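Local coordinates for ORF10 (Moritella marina, PDB 6RIW), which is the ketosynthase-chain length factor didomain of a polyunsaturated fatty acid synthase, whose ketosynthase half probably condenses acyl units during chain elongation, at residues I9-F13 and W92-V96; V39-V43 and D227-N232; L132-Y137 and I699-L704; E619-I623 and S924-L929. All blocks are in the same frame, centred on the assembly; numbering follows the deposited sequence.

Interaction 1: residues I9-F13 and W92-V96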
# COMPACT_ATOMS: atom_id res chain seq x y z
N ILE A 9 12.42 -9.39 18.00
CA ILE A 9 11.45 -8.29 18.00
C ILE A 9 12.20 -6.98 17.97
O ILE A 9 13.27 -6.85 18.59
CB ILE A 9 10.53 -8.31 19.24
CG1 ILE A 9 9.86 -9.68 19.42
CG2 ILE A 9 9.47 -7.21 19.17
CD1 ILE A 9 8.79 -9.71 20.50
N ALA A 10 11.65 -5.99 17.26
CA ALA A 10 12.21 -4.64 17.32
C ALA A 10 11.09 -3.63 17.14
O ALA A 10 10.04 -3.91 16.54
CB ALA A 10 13.29 -4.44 16.27
N ASN A 11 11.32 -2.42 17.66
CA ASN A 11 10.32 -1.38 17.55
C ASN A 11 10.97 -0.01 17.41
O ASN A 11 12.04 0.26 17.96
CB ASN A 11 9.40 -1.35 18.76
CG ASN A 11 10.16 -1.07 20.05
OD1 ASN A 11 10.98 -1.88 20.46
ND2 ASN A 11 9.92 0.10 20.66
N LEU A 12 10.27 0.87 16.70
CA LEU A 12 10.53 2.31 16.74
C LEU A 12 9.16 2.93 16.92
O LEU A 12 8.41 3.10 15.96
CB LEU A 12 11.24 2.82 15.48
CG LEU A 12 11.60 4.30 15.46
CD1 LEU A 12 12.54 4.63 16.63
CD2 LEU A 12 12.27 4.61 14.11
N PHE A 13 8.82 3.23 18.17
CA PHE A 13 7.52 3.74 18.58
C PHE A 13 7.66 5.15 19.12
O PHE A 13 8.76 5.55 19.52
CB PHE A 13 6.90 2.86 19.67
CG PHE A 13 6.60 1.44 19.26
CD1 PHE A 13 6.48 1.08 17.91
CD2 PHE A 13 6.43 0.47 20.23
CE1 PHE A 13 6.20 -0.23 17.54
CE2 PHE A 13 6.15 -0.85 19.88
CZ PHE A 13 6.03 -1.20 18.53
N TRP A 92 13.23 3.95 8.89
CA TRP A 92 12.64 3.31 10.06
C TRP A 92 12.47 1.81 9.83
O TRP A 92 12.68 1.01 10.75
CB TRP A 92 11.30 3.95 10.40
CG TRP A 92 11.39 5.37 10.84
CD1 TRP A 92 12.52 6.10 11.11
CD2 TRP A 92 10.28 6.25 11.03
NE1 TRP A 92 12.18 7.38 11.47
CE2 TRP A 92 10.81 7.50 11.44
CE3 TRP A 92 8.90 6.11 10.91
CZ2 TRP A 92 10.00 8.61 11.69
CZ3 TRP A 92 8.09 7.21 11.18
CH2 TRP A 92 8.64 8.44 11.57
N GLY A 93 12.05 1.41 8.62
CA GLY A 93 11.93 -0.01 8.32
C GLY A 93 13.26 -0.75 8.33
O GLY A 93 13.35 -1.88 8.81
N LEU A 94 14.30 -0.11 7.79
CA LEU A 94 15.64 -0.70 7.86
C LEU A 94 16.11 -0.83 9.31
O LEU A 94 16.70 -1.85 9.70
CB LEU A 94 16.62 0.16 7.06
CG LEU A 94 16.39 0.06 5.55
CD1 LEU A 94 17.14 1.17 4.85
CD2 LEU A 94 16.82 -1.32 5.06
N TYR A 95 15.87 0.20 10.12
CA TYR A 95 16.26 0.15 11.52
C TYR A 95 15.65 -1.06 12.24
O TYR A 95 16.37 -1.84 12.87
CB TYR A 95 15.86 1.45 12.22
CG TYR A 95 16.07 1.38 13.73
CD1 TYR A 95 17.36 1.45 14.26
CD2 TYR A 95 15.00 1.23 14.61
CE1 TYR A 95 17.58 1.37 15.63
CE2 TYR A 95 15.21 1.15 16.01
CZ TYR A 95 16.51 1.23 16.50
OH TYR A 95 16.77 1.16 17.85
N VAL A 96 14.32 -1.22 12.17
CA VAL A 96 13.71 -2.33 12.91
C VAL A 96 14.07 -3.68 12.29
O VAL A 96 14.09 -4.69 12.99
CB VAL A 96 12.18 -2.17 13.04
CG1 VAL A 96 11.86 -0.92 13.89
CG2 VAL A 96 11.48 -2.13 11.65

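Interaction 2: residues V39-V43 and D227-N232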
# COMPACT_ATOMS: atom_id res chain seq x y z
N VAL A 39 8.78 19.98 12.37
CA VAL A 39 9.53 18.77 12.06
C VAL A 39 8.62 17.75 11.38
O VAL A 39 9.04 17.03 10.46
CB VAL A 39 10.17 18.18 13.33
CG1 VAL A 39 10.85 16.86 12.99
CG2 VAL A 39 11.20 19.15 13.88
N GLN A 40 7.36 17.68 11.81
CA GLN A 40 6.40 16.77 11.20
C GLN A 40 5.78 17.37 9.95
O GLN A 40 5.62 16.67 8.95
CB GLN A 40 5.31 16.40 12.21
CG GLN A 40 5.72 15.33 13.21
CD GLN A 40 6.61 15.90 14.30
OE1 GLN A 40 6.34 16.98 14.84
NE2 GLN A 40 7.69 15.19 14.62
N MET A 41 5.41 18.65 9.99
CA MET A 41 4.56 19.21 8.95
C MET A 41 5.31 19.93 7.84
O MET A 41 4.70 20.19 6.80
CB MET A 41 3.54 20.19 9.56
CG MET A 41 2.66 19.59 10.66
SD MET A 41 1.55 18.32 9.97
CE MET A 41 0.74 17.71 11.48
N GLY A 42 6.60 20.26 8.03
CA GLY A 42 7.36 21.03 7.06
C GLY A 42 6.90 22.47 6.93
O GLY A 42 7.36 23.19 6.02
N VAL A 43 5.97 22.88 7.79
CA VAL A 43 5.41 24.23 7.86
C VAL A 43 5.08 24.48 9.32
O VAL A 43 5.05 23.56 10.14
CB VAL A 43 4.12 24.37 7.02
CG1 VAL A 43 4.39 24.22 5.52
CG2 VAL A 43 3.10 23.34 7.49
N ASP A 227 3.28 11.51 5.20
CA ASP A 227 3.30 12.94 5.45
C ASP A 227 2.25 13.27 6.50
O ASP A 227 1.05 13.10 6.27
CB ASP A 227 3.03 13.70 4.14
CG ASP A 227 2.93 15.22 4.33
OD1 ASP A 227 3.16 15.71 5.46
OD2 ASP A 227 2.62 15.92 3.34
N PRO A 228 2.68 13.71 7.69
CA PRO A 228 1.71 14.02 8.75
C PRO A 228 0.64 15.03 8.35
O PRO A 228 -0.49 14.95 8.86
CB PRO A 228 2.59 14.56 9.89
CG PRO A 228 3.94 13.88 9.66
CD PRO A 228 4.08 13.84 8.14
N MET A 229 0.95 15.97 7.45
CA MET A 229 -0.09 16.91 7.01
C MET A 229 -1.18 16.18 6.24
O MET A 229 -2.37 16.48 6.42
CB MET A 229 0.51 18.03 6.16
CG MET A 229 -0.56 19.01 5.68
SD MET A 229 0.04 20.22 4.49
CE MET A 229 1.13 21.15 5.55
N PHE A 230 -0.80 15.21 5.41
CA PHE A 230 -1.78 14.42 4.67
C PHE A 230 -2.63 13.59 5.62
O PHE A 230 -3.86 13.51 5.45
CB PHE A 230 -1.05 13.50 3.68
CG PHE A 230 -1.96 12.81 2.70
CD1 PHE A 230 -2.52 11.57 3.00
CD2 PHE A 230 -2.22 13.38 1.46
CE1 PHE A 230 -3.37 10.92 2.09
CE2 PHE A 230 -3.05 12.75 0.54
CZ PHE A 230 -3.63 11.51 0.86
N VAL A 231 -1.99 13.01 6.65
CA VAL A 231 -2.71 12.18 7.62
C VAL A 231 -3.69 13.03 8.43
O VAL A 231 -4.85 12.65 8.66
CB VAL A 231 -1.71 11.47 8.55
CG1 VAL A 231 -2.45 10.82 9.72
CG2 VAL A 231 -0.91 10.45 7.75
N ASN A 232 -3.22 14.17 8.92
CA ASN A 232 -4.04 14.93 9.85
C ASN A 232 -5.17 15.67 9.13
O ASN A 232 -6.25 15.85 9.70
CB ASN A 232 -3.15 15.91 10.63
CG ASN A 232 -2.36 15.21 11.72
OD1 ASN A 232 -1.97 14.04 11.60
ND2 ASN A 232 -2.13 15.93 12.83
O HOH W 1 5.36 17.02 6.29

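Interaction 3: residues L132-Y137 and I699-L704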
# COMPACT_ATOMS: atom_id res chain seq x y z
N LEU A 132 9.45 15.57 -4.91
CA LEU A 132 9.59 15.19 -6.31
C LEU A 132 8.45 15.68 -7.19
O LEU A 132 8.62 15.66 -8.41
CB LEU A 132 9.70 13.65 -6.43
CG LEU A 132 10.94 13.03 -5.76
CD1 LEU A 132 10.77 11.52 -5.58
CD2 LEU A 132 12.17 13.31 -6.57
N PHE A 133 7.32 16.11 -6.63
CA PHE A 133 6.16 16.41 -7.45
C PHE A 133 5.61 17.82 -7.26
O PHE A 133 5.06 18.39 -8.20
CB PHE A 133 5.06 15.38 -7.20
CG PHE A 133 5.54 13.98 -7.48
CD1 PHE A 133 5.88 13.62 -8.79
CD2 PHE A 133 5.71 13.06 -6.45
CE1 PHE A 133 6.37 12.34 -9.05
CE2 PHE A 133 6.17 11.78 -6.69
CZ PHE A 133 6.52 11.41 -7.99
N MET A 134 5.73 18.38 -6.06
CA MET A 134 5.19 19.73 -5.83
C MET A 134 5.64 20.75 -6.87
O MET A 134 4.82 21.61 -7.24
CB MET A 134 5.59 20.22 -4.43
CG MET A 134 4.90 19.58 -3.25
SD MET A 134 3.12 19.29 -3.43
CE MET A 134 2.94 17.90 -2.30
N PRO A 135 6.89 20.77 -7.34
CA PRO A 135 7.28 21.82 -8.29
C PRO A 135 6.50 21.77 -9.59
O PRO A 135 6.39 22.80 -10.25
CB PRO A 135 8.77 21.56 -8.52
CG PRO A 135 9.23 20.85 -7.31
CD PRO A 135 8.06 19.95 -6.95
N LEU A 136 5.97 20.60 -9.99
CA LEU A 136 5.10 20.56 -11.17
C LEU A 136 3.93 21.52 -11.01
O LEU A 136 3.72 22.41 -11.85
CB LEU A 136 4.56 19.14 -11.38
CG LEU A 136 5.55 18.02 -11.70
CD1 LEU A 136 4.89 16.64 -11.50
CD2 LEU A 136 6.02 18.21 -13.13
N TYR A 137 3.14 21.35 -9.95
CA TYR A 137 1.94 22.16 -9.79
C TYR A 137 2.30 23.61 -9.51
O TYR A 137 1.61 24.53 -9.98
CB TYR A 137 1.06 21.64 -8.66
CG TYR A 137 1.14 20.15 -8.47
CD1 TYR A 137 0.87 19.29 -9.55
CD2 TYR A 137 1.49 19.59 -7.23
CE1 TYR A 137 0.97 17.92 -9.41
CE2 TYR A 137 1.57 18.22 -7.06
CZ TYR A 137 1.29 17.39 -8.15
OH TYR A 137 1.39 16.02 -8.01
N ILE A 699 1.13 12.97 -15.18
CA ILE A 699 2.40 13.67 -15.34
C ILE A 699 3.37 13.26 -14.23
O ILE A 699 4.59 13.23 -14.44
CB ILE A 699 2.20 15.20 -15.38
CG1 ILE A 699 3.49 15.88 -15.85
CG2 ILE A 699 1.67 15.74 -14.01
CD1 ILE A 699 3.36 17.40 -16.14
N GLU A 700 2.85 12.92 -13.06
CA GLU A 700 3.73 12.49 -11.97
C GLU A 700 4.44 11.20 -12.32
O GLU A 700 5.64 11.04 -12.05
CB GLU A 700 2.92 12.31 -10.68
CG GLU A 700 2.37 13.61 -10.12
CD GLU A 700 0.97 13.98 -10.62
OE1 GLU A 700 0.53 13.46 -11.68
OE2 GLU A 700 0.31 14.81 -9.95
N ASN A 701 3.72 10.25 -12.93
CA ASN A 701 4.40 9.01 -13.30
C ASN A 701 5.39 9.23 -14.43
O ASN A 701 6.46 8.62 -14.43
CB ASN A 701 3.43 7.90 -13.68
CG ASN A 701 4.16 6.58 -13.86
OD1 ASN A 701 4.75 6.07 -12.90
ND2 ASN A 701 4.16 6.04 -15.07
N ILE A 702 5.05 10.06 -15.41
CA ILE A 702 6.02 10.30 -16.48
C ILE A 702 7.30 10.93 -15.90
O ILE A 702 8.43 10.51 -16.21
CB ILE A 702 5.41 11.16 -17.61
CG1 ILE A 702 4.76 10.30 -18.70
CG2 ILE A 702 6.55 11.90 -18.36
CD1 ILE A 702 3.68 9.35 -18.22
N THR A 703 7.12 11.92 -15.03
CA THR A 703 8.24 12.54 -14.31
C THR A 703 9.08 11.51 -13.56
O THR A 703 10.31 11.50 -13.66
CB THR A 703 7.68 13.56 -13.31
OG1 THR A 703 6.98 14.59 -14.01
CG2 THR A 703 8.80 14.20 -12.49
N LEU A 704 8.42 10.64 -12.79
CA LEU A 704 9.13 9.64 -12.01
C LEU A 704 9.92 8.68 -12.91
O LEU A 704 11.10 8.41 -12.67
CB LEU A 704 8.14 8.86 -11.14
CG LEU A 704 8.72 7.64 -10.42
CD1 LEU A 704 9.89 8.07 -9.51
CD2 LEU A 704 7.65 6.91 -9.61

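Interaction 4: residues E619-I623 and S924-L929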
# COMPACT_ATOMS: atom_id res chain seq x y z
N GLU A 619 -8.95 35.52 -0.82
CA GLU A 619 -9.53 35.35 -2.14
C GLU A 619 -8.47 34.95 -3.17
O GLU A 619 -8.71 34.07 -4.00
CB GLU A 619 -10.23 36.63 -2.58
CG GLU A 619 -10.77 36.57 -3.99
CD GLU A 619 -12.05 35.74 -4.09
OE1 GLU A 619 -12.57 35.33 -3.02
OE2 GLU A 619 -12.53 35.52 -5.22
N LEU A 620 -7.32 35.62 -3.17
CA LEU A 620 -6.24 35.24 -4.08
C LEU A 620 -5.79 33.80 -3.83
O LEU A 620 -5.57 33.03 -4.77
CB LEU A 620 -5.07 36.20 -3.91
CG LEU A 620 -3.85 35.94 -4.80
CD1 LEU A 620 -4.20 36.13 -6.26
CD2 LEU A 620 -2.74 36.88 -4.39
N THR A 621 -5.63 33.44 -2.55
CA THR A 621 -5.22 32.08 -2.20
C THR A 621 -6.26 31.07 -2.67
O THR A 621 -5.91 30.03 -3.23
CB THR A 621 -5.00 31.98 -0.69
OG1 THR A 621 -4.01 32.95 -0.29
CG2 THR A 621 -4.49 30.61 -0.32
N ASN A 622 -7.55 31.38 -2.49
CA ASN A 622 -8.60 30.45 -2.90
C ASN A 622 -8.63 30.23 -4.41
O ASN A 622 -8.90 29.12 -4.88
CB ASN A 622 -9.95 30.96 -2.42
CG ASN A 622 -10.16 30.73 -0.94
OD1 ASN A 622 -9.49 29.88 -0.34
ND2 ASN A 622 -11.09 31.47 -0.34
N ILE A 623 -8.35 31.28 -5.18
CA ILE A 623 -8.32 31.15 -6.64
C ILE A 623 -7.20 30.20 -7.06
O ILE A 623 -7.40 29.31 -7.90
CB ILE A 623 -8.15 32.52 -7.31
CG1 ILE A 623 -9.37 33.42 -7.06
CG2 ILE A 623 -7.92 32.36 -8.82
CD1 ILE A 623 -9.05 34.86 -7.42
N SER A 924 -9.95 33.51 -14.08
CA SER A 924 -10.83 33.55 -12.93
C SER A 924 -11.83 34.68 -13.08
O SER A 924 -11.49 35.78 -13.53
CB SER A 924 -10.04 33.73 -11.64
OG SER A 924 -10.90 34.14 -10.60
N ALA A 925 -13.08 34.41 -12.69
CA ALA A 925 -14.16 35.38 -12.73
C ALA A 925 -14.34 36.12 -11.41
O ALA A 925 -15.37 36.77 -11.20
CB ALA A 925 -15.47 34.69 -13.13
N SER A 926 -13.36 36.02 -10.51
CA SER A 926 -13.43 36.71 -9.22
C SER A 926 -13.52 38.22 -9.41
O SER A 926 -12.69 38.83 -10.09
CB SER A 926 -12.20 36.37 -8.38
OG SER A 926 -12.00 37.34 -7.36
N SER A 927 -14.53 38.82 -8.76
CA SER A 927 -14.73 40.27 -8.84
C SER A 927 -13.62 41.03 -8.12
O SER A 927 -13.11 42.03 -8.64
CB SER A 927 -16.09 40.63 -8.26
OG SER A 927 -16.35 39.88 -7.08
N SER A 928 -13.24 40.59 -6.92
CA SER A 928 -12.21 41.31 -6.17
C SER A 928 -10.82 41.20 -6.81
O SER A 928 -9.89 41.86 -6.35
CB SER A 928 -12.16 40.81 -4.72
OG SER A 928 -12.05 39.41 -4.66
N LEU A 929 -10.67 40.39 -7.86
CA LEU A 929 -9.37 40.27 -8.51
C LEU A 929 -8.94 41.58 -9.16
O LEU A 929 -7.74 41.87 -9.22
CB LEU A 929 -9.42 39.14 -9.54
CG LEU A 929 -8.10 38.57 -10.05
CD1 LEU A 929 -7.20 38.12 -8.91
CD2 LEU A 929 -8.35 37.42 -11.02

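Interaction 1: residues I9-F13 and W92-V96
In the layered alpha-beta-alpha-beta-alpha thiolase fold, helices pack on mixed sheets, and the meeting of strand 4-12 with helix 88-104 in the ketosynthase half is a worked example of that layering. The short segments run roughly antiparallel, at 149° with axes 8.2 Å apart, and no hydrogen bond joins them; the interface is one of shape. Along the helix, Trp92 comes first, in a CH-pi contact: Leu12 CD2 lies over the indole face, 3.6 Å from the centroid of the Trp92 five-membered ring. The indole also rests on Ala263 of strand 259-270, which pairs with strand 4-12 at Ala10 and Leu12. Nearly one turn on, Tyr95 lays its ring beside the strand: Asn11 O sits at the ring edge, 3.8 Å from Tyr95 CE2, while the hydroxyl goes on to bond Gln17 O. Val96 packs against the strand backbone, its CG1 3.7 Å from Leu12 N. Because strand side chains alternate, Ala10 and Leu12 point at the helix while Ile9 turns to helix 374-387. The small alanine lets the two main chains draw close, to 5.2 Å between Ala10 CA and Val96 CA, with Ala10 CB 3.4 Å from Val96 O.

Interaction 2: residues V39-V43 and D227-N232
Met41 lays its thioether across the first turn of helix 228-237, its SD 3.9 Å from Pro228 CB, 4.0 Å from Met229 CB and 3.5 Å from the backbone Met229 N, while its CE reaches within 3.6 Å of Asn232 ND2. Here the start of helix 228-237 packs against the end of helix 38-41. Proline occupies the first helical position, and Asp227 is the N-cap, its OD1 accepting from Met229 N at 3.0 Å. On the other side helix 38-41 finishes, and Gly42 leaves helical geometry with a positive phi. The turn there brings Val43 back to the interface, with its CG2 3.5 Å from Met229 CE. Gln40 O lies 3.3 Å from Pro228 CD. One water bridges the two segments, donating to Gln40 O and to Asp227 OD1, each at 2.7 Å. Asp227 OD2, meanwhile, is held by Asn130 and by a salt bridge with Arg592, from the chain length factor half, which also bonds Met41 O. No direct hydrogen bond joins the two segments. The chemistry therefore implies an apolar, sulfur-rich seam with a polar margin, where the capping carboxylate serves its own helix, the water and the partner domain at once.

Interaction 3: residues L132-Y137 and I699-L704
Glu700 has the largest area covered in this helix-to-helix contact, followed by Phe133 and Leu136, and these three residues explain most of it. The Glu700 side chain runs past both toward Tyr137. Its CB is 3.7 Å from Phe133 CD1, its CG is 4.2 Å from Leu136 CD1, and its OE2 accepts a short hydrogen bond of 2.5 Å from Tyr137 OH; Gln590 of helix 589-595 is a second donor to the same oxygen. The buried carboxylate thus has two donors on OE2 while its methylenes serve as apolar surface. Phe133 lies against the helix backbone, its CE1 3.4 Å from Glu700 O, and Leu704 CB meets its ring edge. Leu136, nearly one turn on, fills the space between Ile699 and Thr703, with its CD2 4.1 Å from Ile699 CD1 and 3.8 Å from Thr703 OG1. That hydroxyl donates within its own helix to Ile699 O at 2.8 Å, so its hydrogen is already used where it faces Leu136. Pro135 kinks helix 129-148 here, and the axes cross at 126°, 10.3 Å apart. Helices of the ketosynthase and chain length factor halves meet in this way across the pseudo-dimer interface typical of thiolase-fold KS-CLF pairs.

Interaction 4: residues E619-I623 and S924-L929
Glu619 opens the contact on the flank of helix 614-628 that looks at the 924-929 loop. Its OE2 accepts a hydrogen bond of 2.9 Å from Ser926 OG, while its CG lies 3.2 Å from Ser928 OG. One residue on, Leu620 faces inward, onto helix 597-608 and onto helix 129-148 of the ketosynthase half, and grazes the loop with its CD1 4.5 Å from Leu929 CD1. Ile623, a full turn after Glu619, does the main apolar work: its CD1 is 3.6 Å from Ser926 CB, 3.7 Å from Ser924 OG and 4.0 Å from Leu929 CD1. An ST turn, Ser924 OG accepting from Ser926 N at 3.1 Å, shapes the loop here. This joins helix 614-628 of the chain length factor half to the link between helices 917-922 and 929-934. The chemistry implies a two-part hold: one Ser926-Glu619 hydrogen bond on the outer side, and Ile623 and Leu620 against Leu929 further in.

How the interactions relate
Interactions 1 and 2 both belong to the ketosynthase half, their centres 21 Å apart and their segments alternating along the chain. Strand 259-270 is common ground, touched by Trp92 and Val96 in interaction 1 and by Pro228 and Val231 in interaction 2. Interaction 3, about 20 Å from interaction 2 between centres, crosses from one half to the other; helix 589-595 touches interactions 2 and 3. Interaction 4 lies 26 Å from interaction 3 between centres; helix 129-148, which carries residues 132-137, also reaches Leu620 and Leu929. Interactions 2 and 3, and 3 and 4, alternate too, whereas interaction 1 closes before interaction 3 opens. The set thus runs from one domain's core, through the domain interface, to the didomain's periphery.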